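PDB 6LCJ: alpha-galactosidase from Thermus thermophilus, which hydrolyses terminal alpha-galactosyl residues as a thermostable glycoside hydrolase of family GH36, and assembles into a hexamer. Local coordinates for the interface of chains A and B and the interface of chains A and C. Numbering follows the deposited sequence. Chains: chain A/B/C, Alpha-galactosidase.

Contact 1: the interface of chains A and B. Residues chain A 250, 255, 258-260; chain B 37, 118, 120-121.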
# COMPACT_ATOMS: atom_id res chain seq x y z
N PRO A 250 -17.73 28.92 22.44
CA PRO A 250 -16.71 28.10 21.78
C PRO A 250 -15.38 28.08 22.51
O PRO A 250 -14.60 27.13 22.33
CB PRO A 250 -16.57 28.76 20.40
CG PRO A 250 -17.08 30.15 20.61
CD PRO A 250 -18.21 29.98 21.54
N ARG A 255 -9.91 21.62 23.19
CA ARG A 255 -9.40 21.62 21.82
C ARG A 255 -7.97 21.12 21.79
O ARG A 255 -7.22 21.26 22.76
CB ARG A 255 -9.49 23.02 21.20
CG ARG A 255 -10.89 23.58 21.23
CD ARG A 255 -10.95 24.98 20.67
NE ARG A 255 -12.32 25.49 20.69
CZ ARG A 255 -13.17 25.36 19.68
NH1 ARG A 255 -12.80 24.74 18.56
NH2 ARG A 255 -14.40 25.85 19.78
N GLU A 258 -4.32 22.14 17.25
CA GLU A 258 -4.78 22.92 16.11
C GLU A 258 -6.14 23.55 16.36
O GLU A 258 -6.79 23.99 15.41
CB GLU A 258 -4.82 22.06 14.85
CG GLU A 258 -3.55 21.26 14.63
CD GLU A 258 -2.33 22.15 14.44
OE1 GLU A 258 -2.35 22.97 13.50
OE2 GLU A 258 -1.36 22.04 15.22
N GLY A 259 -6.58 23.61 17.61
CA GLY A 259 -7.84 24.26 17.89
C GLY A 259 -9.08 23.47 17.54
O GLY A 259 -10.19 23.98 17.73
N ARG A 260 -8.93 22.26 17.04
CA ARG A 260 -10.09 21.40 16.80
C ARG A 260 -10.62 20.83 18.12
O ARG A 260 -9.83 20.55 19.03
CB ARG A 260 -9.73 20.27 15.86
CG ARG A 260 -9.34 20.73 14.48
CD ARG A 260 -8.58 19.63 13.74
NE ARG A 260 -7.55 18.99 14.57
CZ ARG A 260 -6.36 18.61 14.10
NH1 ARG A 260 -6.05 18.82 12.83
NH2 ARG A 260 -5.48 18.03 14.91
N PHE B 37 -12.18 33.55 18.44
CA PHE B 37 -13.37 32.87 17.98
C PHE B 37 -14.32 33.87 17.35
O PHE B 37 -14.61 34.90 17.96
CB PHE B 37 -14.04 32.13 19.14
CG PHE B 37 -13.13 31.14 19.81
CD1 PHE B 37 -13.01 29.84 19.34
CD2 PHE B 37 -12.35 31.53 20.89
CE1 PHE B 37 -12.14 28.94 19.95
CE2 PHE B 37 -11.48 30.63 21.50
CZ PHE B 37 -11.38 29.34 21.03
N ARG B 118 -10.35 28.56 9.98
CA ARG B 118 -11.51 27.71 9.79
C ARG B 118 -12.75 28.58 9.91
O ARG B 118 -12.69 29.74 10.30
CB ARG B 118 -11.56 26.57 10.82
CG ARG B 118 -10.64 25.41 10.48
CD ARG B 118 -10.86 24.23 11.42
NE ARG B 118 -10.07 24.40 12.63
CZ ARG B 118 -8.82 23.97 12.77
NH1 ARG B 118 -8.20 23.32 11.79
NH2 ARG B 118 -8.19 24.19 13.91
N ASP B 120 -14.85 28.47 12.10
CA ASP B 120 -15.11 28.70 13.51
C ASP B 120 -13.94 29.29 14.29
O ASP B 120 -14.06 29.46 15.51
CB ASP B 120 -15.50 27.38 14.18
CG ASP B 120 -14.45 26.29 13.98
OD1 ASP B 120 -14.21 25.91 12.81
OD2 ASP B 120 -13.85 25.83 14.98
N LEU B 121 -12.80 29.56 13.66
CA LEU B 121 -11.65 29.98 14.46
C LEU B 121 -10.63 30.69 13.57
O LEU B 121 -10.55 30.42 12.37
CB LEU B 121 -11.00 28.78 15.16
CG LEU B 121 -9.67 28.97 15.90
CD1 LEU B 121 -9.91 29.59 17.25
CD2 LEU B 121 -8.94 27.67 16.07

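Contact 2: the interface of chains A and B. Residues chain A 248-249, 251, 281; chain B 5, 14.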
# COMPACT_ATOMS: atom_id res chain seq x y z
N LYS A 248 -22.53 29.23 22.06
CA LYS A 248 -22.42 30.47 22.83
C LYS A 248 -21.05 30.64 23.47
O LYS A 248 -20.63 31.77 23.69
CB LYS A 248 -23.49 30.52 23.91
CG LYS A 248 -24.88 30.82 23.38
CD LYS A 248 -25.59 31.86 24.23
CE LYS A 248 -27.04 32.04 23.78
NZ LYS A 248 -27.80 32.96 24.66
N ARG A 249 -20.35 29.55 23.79
CA ARG A 249 -19.03 29.63 24.40
C ARG A 249 -18.07 28.66 23.70
O ARG A 249 -17.62 27.68 24.31
CB ARG A 249 -19.09 29.36 25.90
CG ARG A 249 -19.84 30.42 26.72
CD ARG A 249 -19.32 31.85 26.51
NE ARG A 249 -17.94 32.05 26.95
CZ ARG A 249 -17.58 32.49 28.16
NH1 ARG A 249 -18.50 32.78 29.07
NH2 ARG A 249 -16.29 32.64 28.46
N ASP A 251 -15.10 29.09 23.34
CA ASP A 251 -13.88 29.11 24.14
C ASP A 251 -13.90 28.14 25.31
O ASP A 251 -12.88 28.01 25.99
CB ASP A 251 -13.61 30.53 24.65
CG ASP A 251 -14.77 31.12 25.47
OD1 ASP A 251 -15.94 31.00 25.07
OD2 ASP A 251 -14.49 31.73 26.52
N GLU A 281 -13.22 29.18 34.36
CA GLU A 281 -14.60 29.61 34.15
C GLU A 281 -15.53 28.41 33.92
O GLU A 281 -16.69 28.43 34.33
CB GLU A 281 -14.62 30.56 32.98
CG GLU A 281 -15.81 31.43 32.83
CD GLU A 281 -15.57 32.43 31.73
OE1 GLU A 281 -14.37 32.57 31.35
OE2 GLU A 281 -16.55 33.06 31.26
N ARG B 5 -12.29 38.00 27.10
CA ARG B 5 -13.55 38.39 26.51
C ARG B 5 -13.42 39.87 26.22
O ARG B 5 -12.79 40.60 27.00
CB ARG B 5 -14.71 38.09 27.47
CG ARG B 5 -16.03 38.72 27.16
CD ARG B 5 -16.85 38.81 28.44
NE ARG B 5 -16.78 37.58 29.24
CZ ARG B 5 -17.81 36.76 29.48
NH1 ARG B 5 -19.02 37.01 28.97
NH2 ARG B 5 -17.63 35.67 30.23
N PHE B 14 -14.61 36.23 22.07
CA PHE B 14 -13.78 35.48 23.00
C PHE B 14 -12.48 35.13 22.32
O PHE B 14 -12.45 34.86 21.11
CB PHE B 14 -14.48 34.21 23.49
CG PHE B 14 -15.82 34.45 24.09
CD1 PHE B 14 -15.93 35.00 25.37
CD2 PHE B 14 -16.97 34.14 23.40
CE1 PHE B 14 -17.17 35.24 25.93
CE2 PHE B 14 -18.22 34.37 23.97
CZ PHE B 14 -18.32 34.92 25.24

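Contact 3: the interface of chains A and C. Residues chain A 361-362, 410-412; chain C 361-362, 410-412.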
# COMPACT_ATOMS: atom_id res chain seq x y z
N PRO A 361 -30.89 -4.93 29.80
CA PRO A 361 -31.87 -6.00 29.99
C PRO A 361 -31.54 -7.22 29.15
O PRO A 361 -32.44 -7.84 28.58
CB PRO A 361 -33.18 -5.33 29.56
CG PRO A 361 -32.77 -4.32 28.60
CD PRO A 361 -31.44 -3.80 29.03
N TYR A 362 -30.25 -7.59 29.08
CA TYR A 362 -29.80 -8.74 28.32
C TYR A 362 -28.39 -9.10 28.77
O TYR A 362 -27.68 -8.28 29.35
CB TYR A 362 -29.84 -8.49 26.80
CG TYR A 362 -29.26 -7.17 26.37
CD1 TYR A 362 -27.88 -7.02 26.20
CD2 TYR A 362 -30.08 -6.07 26.13
CE1 TYR A 362 -27.33 -5.83 25.79
CE2 TYR A 362 -29.52 -4.86 25.73
CZ TYR A 362 -28.15 -4.75 25.56
OH TYR A 362 -27.58 -3.57 25.16
N PHE A 410 -40.31 -6.76 29.83
CA PHE A 410 -39.38 -5.83 29.19
C PHE A 410 -37.96 -6.09 29.66
O PHE A 410 -37.23 -5.19 30.08
CB PHE A 410 -39.82 -4.39 29.43
CG PHE A 410 -41.28 -4.15 29.06
CD1 PHE A 410 -41.71 -4.28 27.74
CD2 PHE A 410 -42.22 -3.84 30.04
CE1 PHE A 410 -43.05 -4.08 27.40
CE2 PHE A 410 -43.57 -3.64 29.70
CZ PHE A 410 -43.98 -3.76 28.38
N ASN A 411 -37.55 -7.36 29.58
CA ASN A 411 -36.26 -7.80 30.08
C ASN A 411 -35.95 -9.14 29.44
O ASN A 411 -36.81 -10.02 29.44
CB ASN A 411 -36.29 -7.91 31.61
CG ASN A 411 -34.92 -8.15 32.22
OD1 ASN A 411 -33.90 -8.17 31.53
ND2 ASN A 411 -34.90 -8.36 33.54
N LEU A 412 -34.75 -9.29 28.86
CA LEU A 412 -34.35 -10.58 28.30
C LEU A 412 -33.58 -11.45 29.27
O LEU A 412 -33.34 -12.61 28.97
CB LEU A 412 -33.50 -10.39 27.03
CG LEU A 412 -34.20 -9.77 25.82
CD1 LEU A 412 -33.37 -9.94 24.55
CD2 LEU A 412 -35.61 -10.35 25.63
N PRO C 361 -36.81 -10.60 19.97
CA PRO C 361 -37.52 -9.90 21.05
C PRO C 361 -37.01 -8.48 21.27
O PRO C 361 -36.90 -8.04 22.42
CB PRO C 361 -37.28 -10.79 22.28
CG PRO C 361 -36.04 -11.52 21.97
CD PRO C 361 -35.97 -11.70 20.49
N TYR C 362 -36.71 -7.76 20.19
CA TYR C 362 -36.28 -6.37 20.25
C TYR C 362 -36.44 -5.76 18.86
O TYR C 362 -36.57 -6.47 17.86
CB TYR C 362 -34.82 -6.23 20.74
CG TYR C 362 -33.90 -7.22 20.10
CD1 TYR C 362 -33.40 -7.00 18.82
CD2 TYR C 362 -33.55 -8.40 20.74
CE1 TYR C 362 -32.57 -7.90 18.21
CE2 TYR C 362 -32.72 -9.33 20.13
CZ TYR C 362 -32.22 -9.06 18.86
OH TYR C 362 -31.39 -9.96 18.22
N PHE C 410 -39.77 -11.58 29.00
CA PHE C 410 -38.68 -12.08 28.17
C PHE C 410 -38.81 -11.55 26.74
O PHE C 410 -38.67 -12.28 25.76
CB PHE C 410 -38.60 -13.60 28.24
CG PHE C 410 -38.57 -14.13 29.67
CD1 PHE C 410 -37.52 -13.80 30.52
CD2 PHE C 410 -39.61 -14.91 30.17
CE1 PHE C 410 -37.49 -14.27 31.84
CE2 PHE C 410 -39.59 -15.38 31.49
CZ PHE C 410 -38.53 -15.06 32.32
N ASN C 411 -39.06 -10.25 26.64
CA ASN C 411 -39.29 -9.58 25.38
C ASN C 411 -39.06 -8.09 25.61
O ASN C 411 -39.59 -7.53 26.57
CB ASN C 411 -40.72 -9.85 24.90
CG ASN C 411 -41.02 -9.25 23.53
OD1 ASN C 411 -40.14 -8.68 22.87
ND2 ASN C 411 -42.28 -9.36 23.11
N LEU C 412 -38.25 -7.46 24.75
CA LEU C 412 -38.01 -6.02 24.86
C LEU C 412 -38.92 -5.18 23.98
O LEU C 412 -38.85 -3.96 24.03
CB LEU C 412 -36.55 -5.68 24.52
CG LEU C 412 -35.47 -6.25 25.44
CD1 LEU C 412 -34.13 -5.65 25.10
CD2 LEU C 412 -35.79 -5.98 26.90

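Contact 1: the interface of chains A and B
B:Phe37 lays the CE1 rim of its ring against one face of the guanidinium of A:Arg255. This patch joins two subunits of a GH36 alpha-galactosidase, the family of the melibiases. A:Arg255 NE lies 3.5 Å from B:Phe37 CE1. The guanidinium and ring planes are 45° apart, so the contact is a tilted one and not a flat stack. A:Pro250 packs along the base of the ring, its CG 3.9 Å from B:Phe37 CB.

A:Arg255 is held by its own chain. Its side chain is extended from CG to NE, which carries the guanidinium out to two backbone carbonyls. A:Arg255 NH2 bonds to A:Pro250 O at 2.9 Å, and NE adds a longer, more bent bond to the same oxygen. A:Arg255 NH1 bonds to A:Gly259 O at 2.8 Å, nearly along the C=O axis. A:Arg255 NH1 also makes a long salt bridge to the carboxylate of B:Asp120, 3.9 Å from B:Asp120 OD2. An alanine at A:Arg255 would probably leave both carbonyls and B:Asp120 without their mate, and open a gap beside the B:Phe37 ring.

B:Arg118 ends strand 113-118. Its chain bends at chi3 (-85°), and A:Arg260 CG sits over the centre of its guanidinium face, 3.7 Å from B:Arg118 CZ. The approach of its NH2 to A:Glu258 O is too short to be trusted. B:Leu121 CD2 adds an apolar contact to A:Gly259 CA at 4.0 Å.

Contact 2: the interface of chains A and B
B:Phe14 presents one ring face to A:Arg249 in a cation-pi contact. A:Arg249 NE lies over that face, 3.6 Å from the B:Phe14 ring centroid and displaced toward the rim. The two planes are almost parallel, 4° apart. Bends at chi2 (-54°) and chi3 (-64°) fold the A:Arg249 chain back so that its flat end lies along the ring. A:Asp251 covers the same face at its CG end, its carboxylate nearly parallel to the ring and A:Asp251 OD1 3.6 Å from B:Phe14 CG.

Hydrogen bonds within chain A fix the turn of the guanidinium and keep it parallel to the ring. A:Arg249 NE gives a nearly straight bond to A:Asp251 OD1 at 2.9 Å, and A:Arg249 NH2 does the same to A:Asp251 OD2 at 2.8 Å. Each oxygen uses its syn lone pair. At the far end NH1 and NH2 both bond to A:Glu281 OE2, meeting it from above the carboxylate plane.

Charge links the chains at that same oxygen. B:Arg5 NH2 forms a salt bridge with A:Glu281 OE2 at 3.0 Å, though its N-H does not point that way. B:Arg5 NH2 is also 3.2 Å from A:Arg249 NH1; A:Glu281 probably offsets this meeting of like charges.

Within chain B, B:Phe14 CE1 stands over the centre of the B:Arg5 guanidinium, which probably helps to steady the arginine. The site fits two N-terminal strands of chain B, 2-8 and 11-17, onto chain A and so probably helps to build the hexamer.

Contact 3: the interface of chains A and C
C:Leu412 places its CD2 methyl over the face of the flat peptide that joins A:Phe410 to A:Asn411, 3.5 Å from A:Asn411 N. A:Leu412 does the same to the C:Phe410-C:Asn411 peptide. The aromatic rings take a lesser part. A:Tyr362 and C:Tyr362 are met near the rim, with A:Leu412 CD1 4.1 Å from C:Tyr362 CD2. A:Phe410 and C:Phe410 lie beside the partner's backbone: the CD1 atom of A:Phe410 is 4.0 Å from the carbonyl oxygen C:Asn411 O. No ring stacks on another.

This is a two-fold symmetric loop-to-loop contact, and every pairing has its twin with the chains exchanged. A:Leu412 and C:Leu412 bury by far the most surface in the patch. They meet across the axis at about a right angle. In A:Leu412, CG is anti to the carbonyl carbon (chi1 -66°) and CD1 runs on anti to CA (chi2 -167°). That rotation sends CD2 to the partner's peptide and CD1 toward C:Pro361 and C:Tyr362. The leucine thus wedges between the partner's proline ring and the backbone at 410-411. A:Pro361 CB is 3.8 Å from C:Leu412 CD2, with the A:Pro361 CG corner close by.

Neither chain offers the other a nitrogen or oxygen within bonding distance here. The patch is held by apolar packing and shape, and it probably supports the pairing of chains A and C in the hexamer. At its centre, A:Leu412 CG lies 3.8 Å from C:Leu412 CG.

Contact 1 and contact 2 belong to one interface, with C-alpha centres about 12 Å apart. The short 3-10 helix 250-252 of chain A serves both, giving A:Pro250 to contact 1 and A:Asp251 to contact 2. Their chain B residues come from the N-terminal, strand-rich part of the protein. The C-alpha centre of contact 3 lies about 44 Å from that of contact 1 and 45 Å from that of contact 2. It is two-fold, unlike the A-B interface. One subunit therefore uses separate surfaces for different partners, one mixing charged and aromatic groups, the other apolar. The unlike sides of contacts 1 and 2 suggest that each copy carries both.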